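Long-range contacts in general secretion pathway protein L (Vibrio parahaemolyticus, PDB 2W7V), which probably serves as an inner-membrane component of the type II secretion machinery, its periplasmic domain pairing with a second copy to form a dimer: residues A[18-23]-A[57-62]; A[27-32]-A[41-46]; A[64-69]-A[80-85]. All blocks are in the same frame, centred on the assembly; numbering follows the deposited sequence. Where two conformers were deposited one is given.

Contact 1. Residues A[18-23]-A[57-62]; sequences PATLGQ and RVKLAE. With EDO (1,2-ethanediol), chain C.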
loop_
_atom_site.group_PDB
_atom_site.type_symbol
_atom_site.label_atom_id
_atom_site.label_comp_id
_atom_site.label_asym_id
_atom_site.label_seq_id
_atom_site.Cartn_x
_atom_site.Cartn_y
_atom_site.Cartn_z
ATOM N N PRO A 18 7.055 3.356 3.537
ATOM C CA PRO A 18 8.230 3.012 2.757
ATOM C C PRO A 18 9.503 3.621 3.307
ATOM O O PRO A 18 10.509 2.912 3.446
ATOM C CB PRO A 18 7.886 3.558 1.360
ATOM C CG PRO A 18 6.362 3.444 1.298
ATOM C CD PRO A 18 6.041 4.011 2.677
ATOM N N ALA A 19 9.460 4.911 3.636
ATOM C CA ALA A 19 10.630 5.593 4.183
ATOM C C ALA A 19 10.980 4.970 5.541
ATOM O O ALA A 19 12.151 4.759 5.832
ATOM C CB ALA A 19 10.393 7.039 4.281
ATOM N N THR A 20 9.981 4.601 6.341
ATOM C CA THR A 20 10.273 4.025 7.646
ATOM C C THR A 20 10.894 2.641 7.561
ATOM O O THR A 20 11.922 2.388 8.211
ATOM C CB THR A 20 9.020 4.012 8.556
ATOM O OG1 THR A 20 8.488 5.337 8.627
ATOM C CG2 THR A 20 9.350 3.519 9.967
ATOM N N LEU A 21 10.281 1.762 6.770
ATOM C CA LEU A 21 10.786 0.396 6.605
ATOM C C LEU A 21 12.127 0.446 5.906
ATOM O O LEU A 21 12.970 -0.393 6.103
ATOM C CB LEU A 21 9.802 -0.500 5.829
ATOM C CG LEU A 21 8.396 -0.688 6.419
ATOM C CD1 LEU A 21 7.422 -1.148 5.337
ATOM C CD2 LEU A 21 8.380 -1.615 7.600
ATOM N N GLY A 22 12.289 1.449 5.067
ATOM C CA GLY A 22 13.540 1.707 4.387
ATOM C C GLY A 22 14.714 1.935 5.307
ATOM O O GLY A 22 15.807 1.625 4.919
ATOM N N GLN A 23 14.497 2.464 6.518
ATOM C CA GLN A 23 15.582 2.682 7.491
ATOM C C GLN A 23 16.154 1.368 8.039
ATOM O O GLN A 23 17.221 1.381 8.624
ATOM C CB GLN A 23 15.112 3.493 8.717
ATOM C CG GLN A 23 14.455 4.847 8.469
ATOM C CD GLN A 23 13.809 5.458 9.740
ATOM O OE1 GLN A 23 12.674 5.942 9.699
ATOM N NE2 GLN A 23 14.543 5.461 10.857
ATOM N N ARG A 57 9.463 -3.592 14.039
ATOM C CA ARG A 57 8.353 -3.505 14.982
ATOM C C ARG A 57 8.463 -2.299 15.865
ATOM O O ARG A 57 7.485 -1.615 16.053
ATOM C CB ARG A 57 8.235 -4.719 15.876
ATOM C CG ARG A 57 6.866 -4.790 16.636
ATOM C CD ARG A 57 6.965 -5.549 17.942
ATOM N NE ARG A 57 7.868 -6.633 17.674
ATOM C CZ ARG A 57 9.001 -6.908 18.297
ATOM N NH1 ARG A 57 9.404 -6.303 19.402
ATOM N NH2 ARG A 57 9.702 -7.892 17.796
ATOM N N VAL A 58 9.648 -2.055 16.422
ATOM C CA VAL A 58 9.860 -0.963 17.344
ATOM C C VAL A 58 9.640 0.383 16.653
ATOM O O VAL A 58 9.028 1.274 17.214
ATOM C CB VAL A 58 11.294 -1.000 17.957
ATOM C CG1 VAL A 58 11.639 0.352 18.576
ATOM C CG2 VAL A 58 11.439 -2.178 18.980
ATOM N N LYS A 59 10.142 0.534 15.443
ATOM C CA LYS A 59 9.906 1.745 14.686
ATOM C C LYS A 59 8.430 1.967 14.311
ATOM O O LYS A 59 7.913 3.066 14.421
ATOM C CB LYS A 59 10.740 1.731 13.418
ATOM C CG LYS A 59 12.240 1.781 13.629
ATOM C CD LYS A 59 12.929 2.165 12.301
ATOM C CE LYS A 59 14.455 2.026 12.325
ATOM N NZ LYS A 59 15.099 3.210 12.912
ATOM N N LEU A 60 7.760 0.933 13.841
ATOM C CA LEU A 60 6.349 1.032 13.507
ATOM C C LEU A 60 5.496 1.368 14.744
ATOM O O LEU A 60 4.539 2.114 14.661
ATOM C CB LEU A 60 5.854 -0.284 12.862
ATOM C CG LEU A 60 6.538 -0.607 11.524
ATOM C CD1 LEU A 60 6.140 -2.037 11.093
ATOM C CD2 LEU A 60 6.244 0.418 10.457
ATOM N N ALA A 61 5.887 0.842 15.892
ATOM C CA ALA A 61 5.146 1.006 17.167
ATOM C C ALA A 61 5.093 2.470 17.668
ATOM O O ALA A 61 4.222 2.824 18.478
ATOM C CB ALA A 61 5.788 0.124 18.226
ATOM N N GLU A 62 6.015 3.312 17.194
ATOM C CA GLU A 62 6.042 4.718 17.577
ATOM C C GLU A 62 4.804 5.475 17.119
ATOM O O GLU A 62 4.353 6.392 17.802
ATOM C CB GLU A 62 7.295 5.403 17.013
ATOM C CG GLU A 62 8.604 4.800 17.528
ATOM C CD GLU A 62 9.861 5.490 17.008
ATOM O OE1 GLU A 62 9.744 6.464 16.221
ATOM O OE2 GLU A 62 10.967 5.047 17.410
HETATM C C1 EDO C . 16.315 -1.861 3.553
HETATM O O1 EDO C . 16.717 -0.569 3.956
HETATM C C2 EDO C . 14.838 -1.760 3.199
HETATM O O2 EDO C . 13.964 -1.923 4.306
#
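Gly22 O is gripped by one hydrogen bond, donated by O1 of an ethanediol molecule at 2.6 Å. The same small diol, probably taken up from the crystallisation liquor, brings its O2 to 2.6 Å from Leu21 O, although Leu27 O competes for that proton. The N of Gly22 donates to Pro18 O (2.8 Å), one helical turn back. None of these bonds runs from one segment to the other; what joins 18-23 to 57-62 is mainly hydrocarbon. The short helical segments 18-22 and 57-61 run roughly antiparallel, at 146°, their axes approaching to 10.1 Å. They come from the two helical parts of an αββαββ domain, a circularly permuted relative of the ferredoxin-like fold, in which the helices lie on one face of a four-stranded antiparallel sheet. On the side nearer the sheet, Leu21 and Leu60 cross at about a right angle, and Leu21 CD2 meets Leu60 CD2 at 4.1 Å. Leu60 also rests on Val66, Phe82 and Leu84 of the strands below. Farther from the sheet, Thr20 points at the other helix and slides past Lys59 in the opposite direction, its CG2, anti to the backbone N, lying 4.1 Å from Lys59 CB. Thr20 OG1 is turned to the other side, beside its own N, where it bonds to Ala16 O. Lys59 stays extended until a bend at chi4 (-83°), and its aliphatic CE passes Gln23 CB at 3.9 Å.

Contact 2. Residues A[27-32]-A[41-46]; sequences LEITSF and VRIHAR. With EDO (1,2-ethanediol), chain C.
Ile29, Ala45 and Ile43 form the apolar centre, all on the face of the sheet that looks toward the helices. CG2 of Ile29 is anti to its backbone N, while chi2 (-50°) folds CD1 over the neighbouring strand until it reaches Ala45 CB at 3.6 Å. Both of these Ile29 methyls also touch Ile43 CG2, the two isoleucines crossing obliquely. Leu27 adds its CD1, 3.8 Å from Ala45 CB, and at the other end Phe32 lays its CB 3.9 Å from Ile43 CG1. Beyond CB the Phe32 ring leads outward to meet Phe32 of the second subunit, and the sheet runs on across that dimer interface through backbone pairing. Between the strands, Glu28 and Arg46 form a hydrogen-bonded pair, and Glu28 N to Arg46 O is almost straight at 175°. Farther along, His44 O accepts the N-H of Thr30 at 3.1 Å from above its carbonyl plane and, weakly, that of Ser31, whose O in turn takes His44 N. On the opposite face the chains turn polar. Glu28 and Arg46 run side by side, and a salt bridge joins Glu28 OE2 to Arg46 NH2 at 2.7 Å; the planes are steeply inclined to each other, and the N-H...O angle of 124° leaves its hydrogen bond weak. Thr30 CG2 packs against Arg46 NE at 3.6 Å, whereas Thr30 OG1 turns to a water. Two residues, Thr30 and Ser31, thus face the single His44: a classic beta bulge within an antiparallel hairpin.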
loop_
_atom_site.group_PDB
_atom_site.type_symbol
_atom_site.label_atom_id
_atom_site.label_comp_id
_atom_site.label_asym_id
_atom_site.label_seq_id
_atom_site.Cartn_x
_atom_site.Cartn_y
_atom_site.Cartn_z
ATOM N N LEU A 27 15.862 -5.721 5.505
ATOM C CA LEU A 27 14.425 -5.953 5.534
ATOM C C LEU A 27 13.803 -5.687 4.171
ATOM O O LEU A 27 13.665 -4.560 3.783
ATOM C CB LEU A 27 13.709 -5.079 6.589
ATOM C CG LEU A 27 12.264 -5.483 6.942
ATOM C CD1 LEU A 27 12.177 -6.827 7.640
ATOM C CD2 LEU A 27 11.518 -4.428 7.766
ATOM N N GLU A 28 13.364 -6.726 3.500
ATOM C CA GLU A 28 12.759 -6.597 2.189
ATOM C C GLU A 28 11.262 -6.699 2.306
ATOM O O GLU A 28 10.791 -7.699 2.744
ATOM C CB GLU A 28 13.252 -7.772 1.370
ATOM C CG GLU A 28 13.401 -7.540 -0.061
ATOM C CD GLU A 28 14.370 -8.545 -0.670
ATOM O OE1 GLU A 28 15.474 -8.727 -0.103
ATOM O OE2 GLU A 28 14.003 -9.151 -1.686
ATOM N N ILE A 29 10.520 -5.688 1.853
ATOM C CA ILE A 29 9.051 -5.742 1.770
ATOM C C ILE A 29 8.606 -6.448 0.505
ATOM O O ILE A 29 8.791 -5.947 -0.576
ATOM C CB ILE A 29 8.410 -4.331 1.834
ATOM C CG1 ILE A 29 8.993 -3.562 3.017
ATOM C CG2 ILE A 29 6.845 -4.403 1.953
ATOM C CD1 ILE A 29 8.988 -4.301 4.348
ATOM N N THR A 30 8.037 -7.637 0.651
ATOM C CA THR A 30 7.548 -8.398 -0.480
ATOM C C THR A 30 6.089 -8.030 -0.850
ATOM O O THR A 30 5.692 -8.080 -2.023
ATOM C CB THR A 30 7.669 -9.887 -0.202
ATOM O OG1 THR A 30 6.946 -10.201 0.969
ATOM C CG2 THR A 30 9.121 -10.284 0.008
ATOM N N SER A 31 5.286 -7.632 0.137
ATOM C CA SER A 31 3.979 -7.073 -0.198
ATOM C C SER A 31 3.404 -6.255 0.909
ATOM O O SER A 31 3.781 -6.385 2.035
ATOM C CB SER A 31 2.972 -8.177 -0.534
ATOM O OG SER A 31 2.412 -8.704 0.644
ATOM N N PHE A 32 2.460 -5.403 0.568
ATOM C CA PHE A 32 1.656 -4.792 1.584
ATOM C C PHE A 32 0.312 -4.348 1.102
ATOM O O PHE A 32 0.172 -3.877 -0.029
ATOM C CB PHE A 32 2.411 -3.681 2.280
ATOM C CG PHE A 32 2.340 -2.379 1.616
ATOM C CD1 PHE A 32 3.451 -1.841 1.058
ATOM C CD2 PHE A 32 1.174 -1.651 1.654
ATOM C CE1 PHE A 32 3.398 -0.595 0.431
ATOM C CE2 PHE A 32 1.076 -0.451 1.075
ATOM C CZ PHE A 32 2.189 0.111 0.426
ATOM N N VAL A 41 -3.234 -1.803 7.593
ATOM C CA VAL A 41 -2.236 -2.169 6.654
ATOM C C VAL A 41 -1.574 -3.497 7.093
ATOM O O VAL A 41 -1.153 -3.651 8.224
ATOM C CB VAL A 41 -1.189 -1.035 6.555
ATOM C CG1 VAL A 41 -0.105 -1.358 5.512
ATOM C CG2 VAL A 41 -1.894 0.323 6.180
ATOM N N ARG A 42 -1.493 -4.453 6.177
ATOM C CA ARG A 42 -0.743 -5.670 6.415
ATOM C C ARG A 42 0.475 -5.756 5.487
ATOM O O ARG A 42 0.380 -5.580 4.282
ATOM C CB ARG A 42 -1.670 -6.852 6.252
ATOM C CG ARG A 42 -2.994 -6.650 7.002
ATOM C CD ARG A 42 -3.931 -7.839 6.813
ATOM N NE ARG A 42 -4.639 -7.778 5.531
ATOM C CZ ARG A 42 -5.663 -6.973 5.280
ATOM N NH1 ARG A 42 -6.111 -6.126 6.201
ATOM N NH2 ARG A 42 -6.235 -7.010 4.094
ATOM N N ILE A 43 1.619 -6.032 6.084
ATOM C CA ILE A 43 2.903 -6.026 5.438
ATOM C C ILE A 43 3.577 -7.379 5.539
ATOM O O ILE A 43 3.725 -7.879 6.618
ATOM C CB ILE A 43 3.828 -5.017 6.173
ATOM C CG1 ILE A 43 3.260 -3.570 6.075
ATOM C CG2 ILE A 43 5.216 -5.045 5.564
ATOM C CD1 ILE A 43 3.841 -2.588 7.106
ATOM N N HIS A 44 4.009 -7.965 4.433
ATOM C CA HIS A 44 4.890 -9.099 4.510
ATOM C C HIS A 44 6.290 -8.633 4.160
ATOM O O HIS A 44 6.451 -7.777 3.322
ATOM C CB HIS A 44 4.467 -10.252 3.600
ATOM C CG HIS A 44 3.080 -10.754 3.856
ATOM N ND1 HIS A 44 2.426 -11.610 2.986
ATOM C CD2 HIS A 44 2.202 -10.493 4.853
ATOM C CE1 HIS A 44 1.211 -11.858 3.454
ATOM N NE2 HIS A 44 1.056 -11.197 4.590
ATOM N N ALA A 45 7.293 -9.176 4.855
ATOM C CA ALA A 45 8.708 -8.877 4.619
ATOM C C ALA A 45 9.579 -10.111 4.872
ATOM O O ALA A 45 9.141 -11.122 5.417
ATOM C CB ALA A 45 9.157 -7.680 5.505
ATOM N N ARG A 46 10.826 -10.027 4.443
ATOM C CA ARG A 46 11.811 -11.084 4.681
ATOM C C ARG A 46 13.195 -10.516 4.936
ATOM O O ARG A 46 13.536 -9.419 4.524
ATOM C CB ARG A 46 11.876 -12.028 3.492
ATOM C CG ARG A 46 12.208 -11.322 2.217
ATOM C CD ARG A 46 12.251 -12.271 1.097
ATOM N NE ARG A 46 12.452 -11.591 -0.171
ATOM C CZ ARG A 46 12.846 -12.197 -1.288
ATOM N NH1 ARG A 46 13.148 -13.495 -1.290
ATOM N NH2 ARG A 46 12.984 -11.496 -2.408
HETATM C C1 EDO C . 16.315 -1.861 3.553
HETATM O O1 EDO C . 16.717 -0.569 3.956
HETATM C C2 EDO C . 14.838 -1.760 3.199
HETATM O O2 EDO C . 13.964 -1.923 4.306
HETATM O O HOH W 1 7.976 -12.393 2.399
#

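Contact 3. Residues A[64-69]-A[80-85]; sequences FNVEQG and GSFVLK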
loop_
_atom_site.group_PDB
_atom_site.type_symbol
_atom_site.label_atom_id
_atom_site.label_comp_id
_atom_site.label_asym_id
_atom_site.label_seq_id
_atom_site.Cartn_x
_atom_site.Cartn_y
_atom_site.Cartn_z
ATOM N N PHE A 64 2.100 3.592 15.135
ATOM C CA PHE A 64 1.037 2.637 14.834
ATOM C C PHE A 64 0.795 1.651 15.966
ATOM O O PHE A 64 1.685 1.393 16.759
ATOM C CB PHE A 64 1.352 1.847 13.551
ATOM C CG PHE A 64 1.472 2.702 12.309
ATOM C CD1 PHE A 64 0.363 3.229 11.713
ATOM C CD2 PHE A 64 2.712 2.992 11.768
ATOM C CE1 PHE A 64 0.474 4.021 10.576
ATOM C CE2 PHE A 64 2.834 3.764 10.648
ATOM C CZ PHE A 64 1.718 4.283 10.048
ATOM N N ASN A 65 -0.431 1.128 16.045
ATOM C CA ASN A 65 -0.713 -0.124 16.725
ATOM C C ASN A 65 -0.153 -1.272 15.836
ATOM O O ASN A 65 -0.640 -1.503 14.737
ATOM C CB ASN A 65 -2.238 -0.227 16.961
ATOM C CG ASN A 65 -2.658 -1.405 17.859
ATOM O OD1 ASN A 65 -1.942 -2.393 18.023
ATOM N ND2 ASN A 65 -3.856 -1.300 18.418
ATOM N N VAL A 66 0.888 -1.961 16.303
ATOM C CA VAL A 66 1.575 -3.031 15.531
ATOM C C VAL A 66 1.339 -4.390 16.188
ATOM O O VAL A 66 1.477 -4.519 17.413
ATOM C CB VAL A 66 3.133 -2.808 15.473
ATOM C CG1 VAL A 66 3.795 -3.677 14.382
ATOM C CG2 VAL A 66 3.458 -1.363 15.171
ATOM N N GLU A 67 0.989 -5.383 15.371
ATOM C CA GLU A 67 1.065 -6.773 15.753
ATOM C C GLU A 67 2.037 -7.483 14.808
ATOM O O GLU A 67 1.929 -7.394 13.601
ATOM C CB GLU A 67 -0.299 -7.424 15.663
ATOM C CG GLU A 67 -1.371 -6.664 16.431
ATOM C CD GLU A 67 -2.726 -7.289 16.262
ATOM O OE1 GLU A 67 -2.902 -8.418 16.791
ATOM O OE2 GLU A 67 -3.597 -6.672 15.566
ATOM N N GLN A 68 3.020 -8.151 15.366
ATOM C CA GLN A 68 3.917 -8.938 14.555
ATOM C C GLN A 68 3.293 -10.303 14.333
ATOM O O GLN A 68 2.724 -10.822 15.233
ATOM C CB GLN A 68 5.269 -9.055 15.254
ATOM C CG GLN A 68 6.381 -9.555 14.351
ATOM C CD GLN A 68 7.704 -9.336 14.969
ATOM O OE1 GLN A 68 7.997 -8.234 15.428
ATOM N NE2 GLN A 68 8.534 -10.360 14.976
ATOM N N GLY A 69 3.358 -10.851 13.127
ATOM C CA GLY A 69 2.887 -12.214 12.893
ATOM C C GLY A 69 3.994 -13.207 13.256
ATOM O O GLY A 69 5.060 -12.801 13.694
ATOM N N GLY A 80 8.146 -13.009 7.743
ATOM C CA GLY A 80 7.098 -12.631 8.678
ATOM C C GLY A 80 6.234 -11.526 8.176
ATOM O O GLY A 80 6.308 -11.129 7.025
ATOM N N SER A 81 5.437 -10.987 9.089
ATOM C CA SER A 81 4.437 -10.022 8.740
ATOM C C SER A 81 4.127 -9.119 9.895
ATOM O O SER A 81 4.526 -9.383 11.030
ATOM C CB SER A 81 3.159 -10.736 8.304
ATOM O OG SER A 81 2.692 -11.512 9.375
ATOM N N PHE A 82 3.402 -8.048 9.556
ATOM C CA PHE A 82 2.950 -7.050 10.497
ATOM C C PHE A 82 1.557 -6.636 10.087
ATOM O O PHE A 82 1.270 -6.530 8.905
ATOM C CB PHE A 82 3.824 -5.807 10.392
ATOM C CG PHE A 82 5.208 -6.002 10.845
ATOM C CD1 PHE A 82 5.482 -6.160 12.170
ATOM C CD2 PHE A 82 6.255 -5.997 9.933
ATOM C CE1 PHE A 82 6.760 -6.356 12.594
ATOM C CE2 PHE A 82 7.576 -6.189 10.374
ATOM C CZ PHE A 82 7.813 -6.365 11.691
ATOM N N VAL A 83 0.715 -6.390 11.076
ATOM C CA VAL A 83 -0.566 -5.737 10.907
ATOM C C VAL A 83 -0.498 -4.401 11.639
ATOM O O VAL A 83 -0.130 -4.354 12.787
ATOM C CB VAL A 83 -1.705 -6.595 11.479
ATOM C CG1 VAL A 83 -3.019 -5.881 11.315
ATOM C CG2 VAL A 83 -1.749 -7.943 10.741
ATOM N N LEU A 84 -0.794 -3.321 10.928
ATOM C CA LEU A 84 -0.841 -1.983 11.501
ATOM C C LEU A 84 -2.283 -1.500 11.554
ATOM O O LEU A 84 -3.025 -1.652 10.585
ATOM C CB LEU A 84 -0.072 -0.993 10.608
ATOM C CG LEU A 84 1.332 -1.353 10.161
ATOM C CD1 LEU A 84 1.963 -0.188 9.353
ATOM C CD2 LEU A 84 2.174 -1.737 11.348
ATOM N N LYS A 85 -2.634 -0.879 12.659
ATOM C CA LYS A 85 -3.859 -0.125 12.841
ATOM C C LYS A 85 -3.486 1.234 13.428
ATOM O O LYS A 85 -2.361 1.440 13.900
ATOM C CB LYS A 85 -4.792 -0.866 13.799
ATOM C CG LYS A 85 -5.116 -2.298 13.366
ATOM C CD LYS A 85 -5.648 -3.159 14.539
ATOM C CE LYS A 85 -5.644 -4.649 14.158
ATOM N NZ LYS A 85 -6.344 -5.519 15.132
#
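Leu84 CD1 sits over one face of the Phe64 ring, 4.1 Å from its centroid, in a CH-pi contact, while Lys85 O lies at the ring's edge. The other branch of Leu84, CD2, packs 3.9 Å from Val66 CG1. That same valine methyl, anti to its backbone N, reaches Phe82 CD1 at 3.7 Å from alongside. Gln68 continues the row with an extended side chain whose OE1 passes Phe82 CE1; the oxygen itself is hydrogen-bonded to Arg57 NE of the helix 51-61, which fixes the amide on this face. On the other face Lys85 stretches diagonally across the strands, and its NZ donates to the syn lone pair of Glu67 OE2 at 3.0 Å. The register behind both rows is set by the antiparallel ladder of strands 64-73 and 78-86: Asn65 with Lys85 and Glu67 with Val83 each exchange two backbone bonds, and Gly69 N adds a nearly straight one (176°) to Ser81 O. Two-sided chemistry follows from this hairpin, with Phe64, Phe82 and Leu84 buried beneath the helices and a Glu67–Lys85 salt bridge on the reverse side, where Glu67 is exposed.

In the fold
Contacts 2 and 3 are the two hairpins of one antiparallel sheet, joined where strand 40-47 bonds to strand 78-86 through Ile43 with Phe82 and Val41 with Leu84. Contact 1 links helices on one face of that sheet: Leu21 reaches down to Ile29 and Ile43 of contact 2, and the helix 51-61 rests on Val66 of contact 3. Backbone hydrogen bonds dominate within the sheet, whereas contact 1 relies on a smaller apolar overlap. All three are only partly buried. Most buried side chains lie between helices and sheet, though Phe32 of contact 2 meets the second subunit. The exposed chemistry differs: ion pairs on the far face of both hairpins, a partly exposed lysine beside the helices in contact 1.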